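Local coordinates for protein prolyl endopeptidase (Myxococcus xanthus, PDB 2BKL) that probably hydrolyses oligopeptides on the carboxyl side of proline, and more slowly of alanine, as a serine peptidase with a beta-propeller domain, at residues 185-190 against 196-201; 217-222 against 262-267. One frame throughout, in Å; residues are numbered along the deposited sequence.

Contact 1. Residues 185-190 against 196-201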
loop_
_atom_site.group_PDB
_atom_site.type_symbol
_atom_site.label_atom_id
_atom_site.label_comp_id
_atom_site.label_asym_id
_atom_site.label_seq_id
_atom_site.Cartn_x
_atom_site.Cartn_y
_atom_site.Cartn_z
ATOM N N GLU A 185 13.604 14.215 -1.967
ATOM C CA GLU A 185 12.361 14.963 -1.785
ATOM C C GLU A 185 12.285 15.410 -0.338
ATOM O O GLU A 185 12.393 14.598 0.576
ATOM C CB GLU A 185 11.176 14.069 -2.079
ATOM C CG GLU A 185 11.106 13.470 -3.478
ATOM C CD GLU A 185 12.189 12.455 -3.869
ATOM O OE1 GLU A 185 12.728 11.724 -3.038
ATOM O OE2 GLU A 185 12.546 12.375 -5.082
ATOM N N TRP A 186 12.118 16.720 -0.134
ATOM C CA TRP A 186 12.238 17.352 1.174
ATOM C C TRP A 186 10.982 18.160 1.517
ATOM O O TRP A 186 10.439 18.855 0.662
ATOM C CB TRP A 186 13.445 18.309 1.173
ATOM C CG TRP A 186 13.699 18.914 2.501
ATOM C CD1 TRP A 186 14.071 18.277 3.658
ATOM C CD2 TRP A 186 13.622 20.300 2.822
ATOM N NE1 TRP A 186 14.210 19.192 4.679
ATOM C CE2 TRP A 186 13.960 20.439 4.186
ATOM C CE3 TRP A 186 13.313 21.443 2.091
ATOM C CZ2 TRP A 186 13.979 21.679 4.828
ATOM C CZ3 TRP A 186 13.335 22.677 2.727
ATOM C CH2 TRP A 186 13.664 22.779 4.074
ATOM N N LEU A 187 10.563 18.110 2.782
ATOM C CA LEU A 187 9.522 18.999 3.314
ATOM C C LEU A 187 10.128 19.948 4.332
ATOM O O LEU A 187 10.913 19.528 5.186
ATOM C CB LEU A 187 8.431 18.197 4.006
ATOM C CG LEU A 187 7.537 17.353 3.121
ATOM C CD1 LEU A 187 6.698 16.416 3.941
ATOM C CD2 LEU A 187 6.631 18.232 2.290
ATOM N N PRO A 188 9.775 21.230 4.272
ATOM C CA PRO A 188 10.251 22.194 5.273
ATOM C C PRO A 188 9.545 21.932 6.609
ATOM O O PRO A 188 8.489 21.314 6.618
ATOM C CB PRO A 188 9.820 23.537 4.665
ATOM C CG PRO A 188 8.602 23.212 3.954
ATOM C CD PRO A 188 8.851 21.861 3.309
ATOM N N THR A 189 10.176 22.311 7.725
ATOM C CA THR A 189 9.507 22.297 9.011
ATOM C C THR A 189 9.210 23.755 9.312
ATOM O O THR A 189 10.056 24.490 9.783
ATOM C CB THR A 189 10.384 21.650 10.114
ATOM O OG1 THR A 189 10.565 20.257 9.809
ATOM C CG2 THR A 189 9.670 21.611 11.446
ATOM N N ASP A 190 7.996 24.143 8.990
ATOM C CA ASP A 190 7.539 25.511 9.149
ATOM C C ASP A 190 6.243 25.418 9.916
ATOM O O ASP A 190 5.252 24.875 9.432
ATOM C CB ASP A 190 7.394 26.104 7.742
ATOM C CG ASP A 190 6.686 27.440 7.712
ATOM O OD1 ASP A 190 6.084 27.859 8.720
ATOM O OD2 ASP A 190 6.697 28.068 6.621
ATOM N N ASP A 196 -2.801 19.934 6.519
ATOM C CA ASP A 196 -3.438 19.577 5.244
ATOM C C ASP A 196 -2.817 20.231 4.010
ATOM O O ASP A 196 -2.982 19.730 2.897
ATOM C CB ASP A 196 -4.938 19.864 5.269
ATOM C CG ASP A 196 -5.246 21.326 5.315
ATOM O OD1 ASP A 196 -4.954 21.932 6.372
ATOM O OD2 ASP A 196 -5.810 21.965 4.384
ATOM N N GLU A 197 -2.098 21.337 4.205
ATOM C CA GLU A 197 -1.449 22.019 3.079
ATOM C C GLU A 197 -0.017 21.559 2.859
ATOM O O GLU A 197 0.568 21.843 1.822
ATOM C CB GLU A 197 -1.475 23.528 3.294
ATOM C CG GLU A 197 -2.881 24.112 3.131
ATOM C CD GLU A 197 -3.367 24.132 1.673
ATOM O OE1 GLU A 197 -2.562 24.406 0.734
ATOM O OE2 GLU A 197 -4.582 23.907 1.450
ATOM N N ARG A 198 0.554 20.891 3.859
ATOM C CA ARG A 198 1.960 20.503 3.815
ATOM C C ARG A 198 2.375 19.727 2.554
ATOM O O ARG A 198 3.492 19.924 2.083
ATOM C CB ARG A 198 2.360 19.726 5.064
ATOM C CG ARG A 198 3.857 19.721 5.348
ATOM C CD ARG A 198 4.202 18.849 6.500
ATOM N NE ARG A 198 5.637 18.812 6.753
ATOM C CZ ARG A 198 6.218 17.816 7.405
ATOM N NH1 ARG A 198 5.482 16.800 7.835
ATOM N NH2 ARG A 198 7.522 17.840 7.617
ATOM N N PRO A 199 1.548 18.823 2.028
ATOM C CA PRO A 199 1.965 18.100 0.820
ATOM C C PRO A 199 2.312 18.971 -0.391
ATOM O O PRO A 199 2.998 18.493 -1.309
ATOM C CB PRO A 199 0.790 17.176 0.536
ATOM C CG PRO A 199 0.110 16.964 1.796
ATOM C CD PRO A 199 0.267 18.302 2.550
ATOM N N GLY A 200 1.852 20.215 -0.399
ATOM C CA GLY A 200 2.169 21.114 -1.493
ATOM C C GLY A 200 3.534 21.769 -1.371
ATOM O O GLY A 200 3.874 22.582 -2.229
ATOM N N TYR A 201 4.327 21.426 -0.350
ATOM C CA TYR A 201 5.608 22.092 -0.096
ATOM C C TYR A 201 6.844 21.255 -0.381
ATOM O O TYR A 201 7.974 21.734 -0.212
ATOM C CB TYR A 201 5.641 22.621 1.345
ATOM C CG TYR A 201 4.795 23.864 1.508
ATOM C CD1 TYR A 201 3.426 23.784 1.744
ATOM C CD2 TYR A 201 5.351 25.132 1.361
ATOM C CE1 TYR A 201 2.670 24.919 1.867
ATOM C CE2 TYR A 201 4.579 26.252 1.491
ATOM C CZ TYR A 201 3.249 26.145 1.743
ATOM O OH TYR A 201 2.456 27.271 1.876
#
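R198 lies across L187 and P188 where the long connection between the adjacent antiparallel strands 181-186 and 203-208, within one blade of the beta-propeller, folds back on its own start. Ahead of it in the chain, D196 makes a salt bridge through OD2 to R572 NE, so this connection also reaches the peptidase domain. The CG of R198 is anti to the backbone N (chi1 -159°) and the chain runs extended as far as NE, which carries the guanidinium out to the 185-190 segment. CD1 of L187 sits over the centre of one face of that group, 3.8 Å from R198 CZ, while L187 CB comes within 3.7 Å of R198 NH2. At the guanidinium edge, in its plane, lies P188 O; at 3.7 Å from R198 NH2 it is too distant for a hydrogen bond, and the strong polar partner is E146, salt-bridged to NH1. Were R198 shortened to an alanine, E146 would probably lose its cationic mate and L187 CD1 the flat group that covers it. The backbone of R198 also takes part: its O accepts a bond from Y201 N (3.0 Å) that closes the 3-10 turn, and L187 CD2 rests 3.6 Å from the same R198 O. P199 turns away from L187 and packs on T573. Y201 then meets P188 at about a right angle, its CB 3.8 Å from P188 CD. The same P188 CD lies 3.6 Å from Y201 O, which is hydrogen-bonded by T203 OG1. L187 also touches Y170, a residue of the ligand pocket, and its side chain is about 8 Å from the bound benzyloxycarbonyl-alanyl-proline. The two segments are thus joined by apolar packing and by carbon laid on a flat cation, with the arginine's charge directed to E146 beyond them.

Contact 2. Residues 217-222 against 262-267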
loop_
_atom_site.group_PDB
_atom_site.type_symbol
_atom_site.label_atom_id
_atom_site.label_comp_id
_atom_site.label_asym_id
_atom_site.label_seq_id
_atom_site.Cartn_x
_atom_site.Cartn_y
_atom_site.Cartn_z
ATOM N N THR A 217 21.336 22.259 -2.191
ATOM C CA THR A 217 20.797 23.042 -3.300
ATOM C C THR A 217 19.340 22.689 -3.532
ATOM O O THR A 217 18.924 21.526 -3.391
ATOM C CB THR A 217 21.595 22.898 -4.624
ATOM O OG1 THR A 217 21.547 21.562 -5.091
ATOM C CG2 THR A 217 23.064 23.150 -4.404
ATOM N N VAL A 218 18.568 23.707 -3.874
ATOM C CA VAL A 218 17.208 23.547 -4.328
ATOM C C VAL A 218 17.241 23.223 -5.810
ATOM O O VAL A 218 17.616 24.055 -6.646
ATOM C CB VAL A 218 16.358 24.812 -4.070
ATOM C CG1 VAL A 218 14.943 24.582 -4.495
ATOM C CG2 VAL A 218 16.444 25.215 -2.568
ATOM N N VAL A 219 16.909 21.973 -6.114
ATOM C CA VAL A 219 16.905 21.446 -7.458
ATOM C C VAL A 219 15.613 21.764 -8.205
ATOM O O VAL A 219 15.627 22.077 -9.385
ATOM C CB VAL A 219 17.169 19.935 -7.395
ATOM C CG1 VAL A 219 16.977 19.260 -8.732
ATOM C CG2 VAL A 219 18.545 19.701 -6.837
ATOM N N HIS A 220 14.484 21.642 -7.523
ATOM C CA HIS A 220 13.199 21.983 -8.111
ATOM C C HIS A 220 12.292 22.483 -7.014
ATOM O O HIS A 220 12.146 21.834 -5.982
ATOM C CB HIS A 220 12.577 20.754 -8.797
ATOM C CG HIS A 220 11.407 21.071 -9.686
ATOM N ND1 HIS A 220 10.189 21.492 -9.200
ATOM C CD2 HIS A 220 11.262 20.988 -11.032
ATOM C CE1 HIS A 220 9.358 21.698 -10.206
ATOM N NE2 HIS A 220 9.982 21.396 -11.330
ATOM N N GLU A 221 11.681 23.643 -7.230
ATOM C CA GLU A 221 10.828 24.241 -6.215
ATOM C C GLU A 221 9.500 23.499 -6.103
ATOM O O GLU A 221 9.138 22.669 -6.936
ATOM C CB GLU A 221 10.583 25.727 -6.539
ATOM C CG GLU A 221 11.816 26.596 -6.341
ATOM C CD GLU A 221 11.518 28.068 -6.565
ATOM O OE1 GLU A 221 10.898 28.391 -7.612
ATOM O OE2 GLU A 221 11.884 28.905 -5.701
ATOM N N ARG A 222 8.768 23.840 -5.063
ATOM C CA ARG A 222 7.511 23.184 -4.769
ATOM C C ARG A 222 6.463 23.520 -5.821
ATOM O O ARG A 222 6.590 24.503 -6.536
ATOM C CB ARG A 222 7.001 23.630 -3.396
ATOM C CG ARG A 222 6.463 25.046 -3.370
ATOM C CD ARG A 222 6.282 25.575 -1.963
ATOM N NE ARG A 222 5.757 26.933 -1.952
ATOM C CZ ARG A 222 6.503 28.016 -2.075
ATOM N NH1 ARG A 222 7.824 27.924 -2.180
ATOM N NH2 ARG A 222 5.917 29.209 -2.064
ATOM N N LYS A 262 20.507 25.115 -16.658
ATOM C CA LYS A 262 19.804 26.133 -15.894
ATOM C C LYS A 262 18.315 25.813 -15.723
ATOM O O LYS A 262 17.775 25.979 -14.643
ATOM C CB LYS A 262 19.981 27.516 -16.555
ATOM C CG LYS A 262 20.446 28.628 -15.601
ATOM C CD LYS A 262 21.254 29.727 -16.332
ATOM C CE LYS A 262 22.709 29.831 -15.835
ATOM N NZ LYS A 262 23.421 30.991 -16.461
ATOM N N ASP A 263 17.657 25.366 -16.788
ATOM C CA ASP A 263 16.207 25.179 -16.766
ATOM C C ASP A 263 15.851 23.711 -16.970
ATOM O O ASP A 263 16.572 22.968 -17.644
ATOM C CB ASP A 263 15.545 25.980 -17.889
ATOM C CG ASP A 263 15.748 27.481 -17.747
ATOM O OD1 ASP A 263 15.519 28.019 -16.646
ATOM O OD2 ASP A 263 16.126 28.195 -18.697
ATOM N N PHE A 264 14.731 23.290 -16.381
ATOM C CA PHE A 264 14.118 22.014 -16.753
ATOM C C PHE A 264 13.446 22.098 -18.116
ATOM O O PHE A 264 12.907 23.132 -18.502
ATOM C CB PHE A 264 13.095 21.554 -15.704
ATOM C CG PHE A 264 13.725 20.935 -14.515
ATOM C CD1 PHE A 264 14.077 19.601 -14.500
ATOM C CD2 PHE A 264 14.013 21.707 -13.401
ATOM C CE1 PHE A 264 14.698 19.054 -13.405
ATOM C CE2 PHE A 264 14.617 21.148 -12.297
ATOM C CZ PHE A 264 14.953 19.833 -12.290
ATOM N N ARG A 265 13.492 20.995 -18.845
ATOM C CA ARG A 265 12.779 20.827 -20.098
ATOM C C ARG A 265 11.498 20.026 -19.810
ATOM O O ARG A 265 11.517 19.091 -19.008
ATOM C CB ARG A 265 13.660 20.039 -21.093
ATOM C CG ARG A 265 15.130 20.561 -21.266
ATOM C CD ARG A 265 16.161 19.438 -21.570
ATOM N NE ARG A 265 17.504 19.931 -21.924
ATOM C CZ ARG A 265 17.813 20.479 -23.096
ATOM N NH1 ARG A 265 16.899 20.599 -24.051
ATOM N NH2 ARG A 265 19.048 20.924 -23.322
ATOM N N LEU A 266 10.390 20.381 -20.447
ATOM C CA LEU A 266 9.174 19.581 -20.366
ATOM C C LEU A 266 9.262 18.407 -21.300
ATOM O O LEU A 266 9.370 18.592 -22.501
ATOM C CB LEU A 266 7.958 20.412 -20.758
ATOM C CG LEU A 266 6.587 19.741 -20.764
ATOM C CD1 LEU A 266 6.173 19.333 -19.362
ATOM C CD2 LEU A 266 5.549 20.701 -21.392
ATOM N N LEU A 267 9.238 17.195 -20.759
ATOM C CA LEU A 267 9.079 16.027 -21.624
ATOM C C LEU A 267 7.639 15.879 -22.103
ATOM O O LEU A 267 7.387 15.725 -23.310
ATOM C CB LEU A 267 9.536 14.750 -20.952
ATOM C CG LEU A 267 9.432 13.496 -21.799
ATOM C CD1 LEU A 267 10.378 13.546 -23.017
ATOM C CD2 LEU A 267 9.727 12.292 -20.941
#
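The backbone carbonyl of V219 meets the rim of the F264 ring: V219 O lies in the ring plane only 3.2 Å from F264 CE2. The contact joins two neighbouring four-stranded blades of the beta-propeller, 217-220 being an outermost strand of one and 265-269 of the next, with F264 just ahead of the latter. A classic beta bulge, in which V219 and H220 both face I204, interrupts the regular pairing at this point. The CB of F264 points toward the 217-220 strand, and the first torsion, with CG beside the backbone N (chi1 -79°), sets the rim of the ring against V219 O. H220 CD2 stands over one face of that ring, offset toward the rim and 3.6 Å from F264 CE2. The two rings meet obliquely, their planes at 58°. V219 adds an apolar touch, CG1 to F264 CZ at 4.1 Å. Strand 241-247 of the second blade provides common ground: F264 packs on L241 and V243, V219 on L241 and H220 on V243, while K257 makes a cation-pi contact with F264. The imidazole is fixed within its own segment, ND1 donating to a lone pair of E221 O at 2.8 Å, with the acceptor close to the ring plane.

Both are surface contacts of the propeller domain and involve the sheet of 174-175, 181-186, 203-208 and 217-220. Contact 1 folds a connection back within that blade, whereas contact 2 ties strand 217-220, at its border, to the start of the next blade's strand 265-269. Contact 1 lies nearer the chain's centre (about 21 Å against 29 Å between centres) and close to the ligand pocket; its chemistry mixes apolar carbon with a charged arginine. Contact 2 is smaller, burying 128 rather than 282 Å², and gathers an imidazole edge, a valine methyl and a backbone carbonyl round one phenyl ring. With centres about 17 Å apart, they meet where Y201 CD2 packs 3.5 Å from R222 CD.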